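Local structure of putative enoyl-CoA hydratase/isomerase (Bordetella parapertussis, 3ISA) at the interface of chains A and B and the interface of chains A and C. The protein probably acts on acyl-CoA thioesters as a crotonase-family enoyl-CoA hydratase or isomerase. Numbering follows the deposited sequence. Chains: chain A/B/C, Putative enoyl-CoA hydratase/isomerase.

Contact 1: the interface of chains A and B. Residues chain A 136, 141, 144-145, 148, 156; chain B 208, 211-212.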
loop_
_atom_site.group_PDB
_atom_site.type_symbol
_atom_site.label_atom_id
_atom_site.label_comp_id
_atom_site.label_asym_id
_atom_site.label_seq_id
_atom_site.Cartn_x
_atom_site.Cartn_y
_atom_site.Cartn_z
ATOM N N LEU A 136 -13.510 23.576 7.182
ATOM C CA LEU A 136 -14.540 22.538 7.039
ATOM C C LEU A 136 -15.966 23.096 7.140
ATOM O O LEU A 136 -16.869 22.532 6.516
ATOM C CB LEU A 136 -14.320 21.366 8.019
ATOM C CG LEU A 136 -13.112 20.455 7.731
ATOM C CD1 LEU A 136 -12.672 19.737 8.999
ATOM C CD2 LEU A 136 -13.360 19.450 6.567
ATOM N N VAL A 141 -11.138 20.906 2.624
ATOM C CA VAL A 141 -10.404 19.817 3.263
ATOM C C VAL A 141 -8.911 20.071 3.058
ATOM O O VAL A 141 -8.338 19.677 2.054
ATOM C CB VAL A 141 -10.857 18.423 2.759
ATOM C CG1 VAL A 141 -10.074 17.303 3.477
ATOM C CG2 VAL A 141 -12.375 18.241 2.989
ATOM N N THR A 144 -5.770 18.307 6.724
ATOM C CA THR A 144 -6.435 17.317 7.585
ATOM C C THR A 144 -5.556 16.133 8.029
ATOM O O THR A 144 -5.387 15.906 9.226
ATOM C CB THR A 144 -7.758 16.831 6.913
ATOM O OG1 THR A 144 -8.454 17.967 6.375
ATOM C CG2 THR A 144 -8.636 16.093 7.945
ATOM N N ARG A 145 -4.996 15.387 7.076
ATOM C CA ARG A 145 -4.197 14.220 7.415
ATOM C C ARG A 145 -2.927 14.615 8.141
ATOM O O ARG A 145 -2.534 13.928 9.067
ATOM C CB ARG A 145 -3.866 13.365 6.200
ATOM C CG ARG A 145 -5.061 12.627 5.678
ATOM C CD ARG A 145 -4.654 11.702 4.548
ATOM N NE ARG A 145 -5.817 11.080 3.915
ATOM C CZ ARG A 145 -6.436 11.537 2.828
ATOM N NH1 ARG A 145 -6.045 12.667 2.235
ATOM N NH2 ARG A 145 -7.469 10.864 2.347
ATOM N N ARG A 148 -3.848 15.302 11.808
ATOM C CA ARG A 148 -4.081 13.994 12.407
ATOM C C ARG A 148 -2.771 13.278 12.755
ATOM O O ARG A 148 -2.636 12.758 13.848
ATOM C CB ARG A 148 -4.904 13.139 11.449
ATOM C CG ARG A 148 -5.117 11.699 11.884
ATOM C CD ARG A 148 -5.314 10.829 10.653
ATOM N NE ARG A 148 -4.118 10.712 9.811
ATOM C CZ ARG A 148 -4.118 10.127 8.616
ATOM N NH1 ARG A 148 -5.247 9.600 8.136
ATOM N NH2 ARG A 148 -3.002 10.047 7.906
ATOM N N ALA A 156 -7.612 15.083 16.619
ATOM C CA ALA A 156 -7.924 15.726 15.336
ATOM C C ALA A 156 -9.424 15.834 15.137
ATOM O O ALA A 156 -9.920 16.888 14.744
ATOM C CB ALA A 156 -7.297 14.956 14.168
ATOM N N LEU B 208 -14.614 14.143 6.251
ATOM C CA LEU B 208 -13.689 14.260 7.368
ATOM C C LEU B 208 -13.438 12.908 8.040
ATOM O O LEU B 208 -12.284 12.553 8.300
ATOM C CB LEU B 208 -14.225 15.252 8.410
ATOM C CG LEU B 208 -13.372 15.357 9.672
ATOM C CD1 LEU B 208 -11.953 15.868 9.362
ATOM C CD2 LEU B 208 -14.043 16.233 10.712
ATOM N N VAL B 211 -11.366 10.661 5.758
ATOM C CA VAL B 211 -9.966 11.132 5.719
ATOM C C VAL B 211 -9.186 10.804 7.007
ATOM O O VAL B 211 -8.015 10.392 6.949
ATOM C CB VAL B 211 -9.934 12.658 5.361
ATOM C CG1 VAL B 211 -8.572 13.265 5.578
ATOM C CG2 VAL B 211 -10.373 12.862 3.927
ATOM N N LEU B 212 -9.830 10.938 8.163
ATOM C CA LEU B 212 -9.168 10.642 9.434
ATOM C C LEU B 212 -8.880 9.163 9.725
ATOM O O LEU B 212 -7.909 8.849 10.415
ATOM C CB LEU B 212 -9.949 11.239 10.617
ATOM C CG LEU B 212 -9.986 12.774 10.728
ATOM C CD1 LEU B 212 -10.914 13.191 11.862
ATOM C CD2 LEU B 212 -8.593 13.378 10.912
HETATM O O HOH W 1 -6.679 8.532 5.325
#

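Contact 2: the interface of chains A and C. Residues chain A 85-86, 89, 221; chain C 226, 229-231.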
loop_
_atom_site.group_PDB
_atom_site.type_symbol
_atom_site.label_atom_id
_atom_site.label_comp_id
_atom_site.label_asym_id
_atom_site.label_seq_id
_atom_site.Cartn_x
_atom_site.Cartn_y
_atom_site.Cartn_z
ATOM N N VAL A 85 -4.958 25.327 -4.251
ATOM C CA VAL A 85 -4.068 24.295 -4.765
ATOM C C VAL A 85 -2.607 24.697 -4.565
ATOM O O VAL A 85 -1.794 23.878 -4.106
ATOM C CB VAL A 85 -4.400 23.943 -6.249
ATOM C CG1 VAL A 85 -3.274 23.132 -6.891
ATOM C CG2 VAL A 85 -5.745 23.172 -6.304
ATOM N N ARG A 86 -2.294 25.961 -4.871
ATOM C CA ARG A 86 -0.945 26.496 -4.647
ATOM C C ARG A 86 -0.554 26.475 -3.159
ATOM O O ARG A 86 0.583 26.149 -2.830
ATOM C CB ARG A 86 -0.775 27.883 -5.303
ATOM C CG ARG A 86 -0.837 27.867 -6.859
ATOM C CD ARG A 86 0.197 26.939 -7.451
ATOM N NE ARG A 86 1.528 27.546 -7.456
ATOM C CZ ARG A 86 2.643 26.940 -7.854
ATOM N NH1 ARG A 86 2.618 25.668 -8.290
ATOM N NH2 ARG A 86 3.784 27.613 -7.823
ATOM N N MET A 89 0.278 22.881 -2.342
ATOM C CA MET A 89 1.585 22.592 -2.924
ATOM C C MET A 89 2.709 23.180 -2.062
ATOM O O MET A 89 3.704 22.494 -1.802
ATOM C CB MET A 89 1.665 23.030 -4.427
ATOM C CG MET A 89 0.707 22.247 -5.384
ATOM S SD MET A 89 0.626 22.753 -7.136
ATOM C CE MET A 89 2.213 22.203 -7.693
ATOM N N LEU A 221 -3.606 16.273 -1.708
ATOM C CA LEU A 221 -3.901 17.202 -2.788
ATOM C C LEU A 221 -5.251 16.874 -3.472
ATOM O O LEU A 221 -6.032 17.791 -3.765
ATOM C CB LEU A 221 -2.753 17.287 -3.808
ATOM C CG LEU A 221 -2.960 18.359 -4.884
ATOM C CD1 LEU A 221 -3.190 19.754 -4.273
ATOM C CD2 LEU A 221 -1.806 18.373 -5.851
ATOM N N ARG C 226 -1.517 19.292 -10.054
ATOM C CA ARG C 226 -0.152 19.838 -10.137
ATOM C C ARG C 226 0.201 20.284 -11.559
ATOM O O ARG C 226 0.766 21.360 -11.754
ATOM C CB ARG C 226 0.898 18.838 -9.625
ATOM C CG ARG C 226 0.829 18.601 -8.122
ATOM C CD ARG C 226 2.038 17.828 -7.576
ATOM N NE ARG C 226 1.759 17.325 -6.226
ATOM C CZ ARG C 226 1.362 16.074 -5.966
ATOM N NH1 ARG C 226 1.203 15.215 -6.977
ATOM N NH2 ARG C 226 1.116 15.686 -4.709
ATOM N N ALA C 229 -1.759 23.518 -12.448
ATOM C CA ALA C 229 -1.578 24.654 -11.538
ATOM C C ALA C 229 -0.184 25.289 -11.632
ATOM O O ALA C 229 0.116 26.232 -10.898
ATOM C CB ALA C 229 -1.884 24.262 -10.095
ATOM N N GLN C 230 0.673 24.763 -12.499
ATOM C CA GLN C 230 2.014 25.329 -12.647
ATOM C C GLN C 230 1.907 26.734 -13.224
ATOM O O GLN C 230 1.181 26.940 -14.221
ATOM C CB GLN C 230 2.874 24.474 -13.583
ATOM C CG GLN C 230 3.120 23.047 -13.128
ATOM C CD GLN C 230 3.912 22.955 -11.834
ATOM O OE1 GLN C 230 4.803 23.761 -11.588
ATOM N NE2 GLN C 230 3.597 21.957 -11.009
ATOM N N PRO C 231 2.606 27.710 -12.608
ATOM C CA PRO C 231 2.677 29.038 -13.233
ATOM C C PRO C 231 3.020 28.944 -14.729
ATOM O O PRO C 231 3.845 28.108 -15.134
ATOM C CB PRO C 231 3.788 29.726 -12.441
ATOM C CG PRO C 231 3.623 29.148 -11.056
ATOM C CD PRO C 231 3.329 27.680 -11.320
HETATM O O HOH W 2 5.169 24.348 -9.038
#

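Contact 3: the interface of chains A and B. Residues chain A 154; chain B 121, 123, 175.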
loop_
_atom_site.group_PDB
_atom_site.type_symbol
_atom_site.label_atom_id
_atom_site.label_comp_id
_atom_site.label_asym_id
_atom_site.label_seq_id
_atom_site.Cartn_x
_atom_site.Cartn_y
_atom_site.Cartn_z
ATOM N N ASP A 154 -8.046 10.849 17.337
ATOM C CA ASP A 154 -8.984 11.241 18.381
ATOM C C ASP A 154 -8.961 12.753 18.597
ATOM O O ASP A 154 -10.001 13.397 18.458
ATOM C CB ASP A 154 -8.774 10.436 19.675
ATOM C CG ASP A 154 -9.468 9.068 19.634
ATOM O OD1 ASP A 154 -9.078 8.159 20.400
ATOM O OD2 ASP A 154 -10.411 8.896 18.832
ATOM N N LYS B 121 -16.298 6.769 18.317
ATOM C CA LYS B 121 -15.255 7.792 18.322
ATOM C C LYS B 121 -15.128 8.501 19.669
ATOM O O LYS B 121 -14.008 8.728 20.135
ATOM C CB LYS B 121 -15.495 8.807 17.211
ATOM C CG LYS B 121 -15.446 8.225 15.769
ATOM C CD LYS B 121 -14.023 7.754 15.392
ATOM C CE LYS B 121 -14.012 6.746 14.215
ATOM N NZ LYS B 121 -14.487 5.355 14.598
ATOM N N ARG B 123 -15.753 8.085 23.568
ATOM C CA ARG B 123 -15.951 6.959 24.467
ATOM C C ARG B 123 -15.825 7.407 25.916
ATOM O O ARG B 123 -14.804 7.975 26.305
ATOM C CB ARG B 123 -14.939 5.844 24.168
ATOM C CG ARG B 123 -14.929 5.370 22.723
ATOM C CD ARG B 123 -13.807 4.364 22.460
ATOM N NE ARG B 123 -12.472 4.951 22.580
ATOM C CZ ARG B 123 -11.871 5.687 21.641
ATOM N NH1 ARG B 123 -10.650 6.181 21.858
ATOM N NH2 ARG B 123 -12.479 5.935 20.483
ATOM N N GLY B 175 -5.875 6.036 26.870
ATOM C CA GLY B 175 -6.645 6.757 25.852
ATOM C C GLY B 175 -7.804 5.959 25.265
ATOM O O GLY B 175 -8.360 6.335 24.226
HETATM O O HOH W 3 -7.334 8.223 22.433
HETATM O O HOH W 4 -12.283 9.890 17.691
HETATM O O HOH W 5 -10.812 6.662 17.958
#

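Contact 1: the interface of chains A and B
B:Leu208, B:Val211 and B:Leu212, in the last turns of B helix 202-212, pack against A:Thr144, A:Arg145 and A:Arg148 of A helix 144-151. The apolar contacts centre on A:Thr144. The methyl A:Thr144 CG2 lies 3.6 Å from B:Leu208 CD1 and 3.7 Å from B:Val211 CG1, and it points away from the backbone N, toward chain B. The leucines extend the patch: B:Leu208 CD1 also meets A:Leu136 CD1, the two side chains crossing at about a right angle, and B:Leu212 CD2 reaches A:Arg148 CB at 3.7 Å and A:Ala156 CB at 3.8 Å.

A second kind of contact sets aliphatic groups over guanidinium faces. B:Val211 CG1, turned anti to its own N (chi1 168°), touches A:Arg145 CG at 3.6 Å and sits over the centre of that arginine's guanidinium. A:Arg145 CG in turn covers one face of the A:Arg148 guanidinium near its rim, packing between two first-shell arginines of chain A.

Polar linkage runs through water 1. A:Arg145 NE lies 3.0 Å from water 1 in a nearly straight bond (172° at H). On the other side, water 1 is 2.8 Å from the carbonyl B:Val211 O. The link from A:Arg148 NH1 to this water is weak, and although NH1 is also near B:Val211 O, its N-H points elsewhere. The patch thus joins two subunits, probably within a trimer of the crotonase type, by apolar packing and a water bridge at the helix end.

Contact 2: the interface of chains A and C
A:Leu221 CD2 rests 3.5 Å from C:Arg226 CG in a two-fold contact between crotonase-family subunits. The same methyl lies over one face of the C:Arg226 guanidinium, offset toward the rim; the arginine chain, extended from CG to NE, passes the leucine at a slant. Beside this pair, A:Met89 CE approaches C:Arg226 CG at 3.9 Å, these two side chains also meeting obliquely. A:Val85 CG1, anti to the backbone N (chi1 166°), closes the apolar centre by touching C:Ala229 CB at 3.7 Å.

Farther out, the A:Met89 and C:Gln230 side chains cross at about a right angle, with A:Met89 CE 3.6 Å from the amide C:Gln230 NE2. C:Gln230 NE2 donates to C:Arg226 O at 3.0 Å, a bent bond from above the carbonyl plane; it closes the end of helix 217-228 onto the following loop and helps fix the amide.

At the rim, A:Arg86 is bent at chi2 (-57°) and chi3 (-78°), which sets C:Pro231 CD over one guanidinium face toward its rim, 3.6 Å from A:Arg86 CZ. Water 2 lies at the guanidinium edge, in its plane: it bonds A:Arg86 NH1 at 3.0 Å and the amide oxygen C:Gln230 OE1 at 2.6 Å.

Contact 3: the interface of chains A and B
A:Asp154 has helical backbone torsions at the start of helix 153-160, while its partner B:Arg123 is extended in strand 122-125; B:Gly175, in the left-handed region, and B:Lys121, with helical torsions, lie in loops nearby. The A:Asp154 and B:Arg123 side chains cross at about a right angle and form a salt bridge and hydrogen bond: B:Arg123 NH1 donates to the carboxylate oxygen A:Asp154 OD1 at 2.9 Å. The bond is fairly straight (158° at H), with A:Asp154 OD1 close to the guanidinium plane, yet NH1 stands 29° out of the carboxylate plane on the syn side. With the two flat groups inclined to each other, this is a one-oxygen bridge: B:Arg123 NH2 stays 4.0 Å from A:Asp154 OD2.

A bend at chi3 (-66°) carries the B:Arg123 guanidinium to this meeting point. A longer bond within chain B helps hold it there, from B:Arg123 NH1 to the carbonyl B:Gly175 O at 3.3 Å; NH1 lies in the B:Gly175 carbonyl plane, and B:Gly175 O in the guanidinium plane. NH1 is therefore gripped by two acceptors, and the arginine's positive charge would probably stabilise the aspartate as an anion.

Waters 4 and 5 are placed near OD2 at separations so short that these links are doubtful. Water 3 is better supported, bridging the chains from A:Asp154 OD1 at 2.7 Å to B:Gly175 O at 2.8 Å.

Contact 1 and contact 3 belong to the same A–B interface, their C-alpha centres about 15 Å apart, and chain A helix 153-160 supplies residues to both: a largely apolar patch and a charged one. Contact 2 lies on another side of chain A, its C-alpha centre about 20 Å from that of contact 1 and 35 Å from that of contact 3. A–C is two-fold symmetric whereas A–B is not an exact two-fold. With six copies in the deposited assembly, this fits the crotonase dimer of trimers, A–B probably within a trimer and A–C between trimers. Helix 202-212 of chain B serves contact 1; the next helix, 217-229 of chain A (217-228 in chain C), serves contact 2.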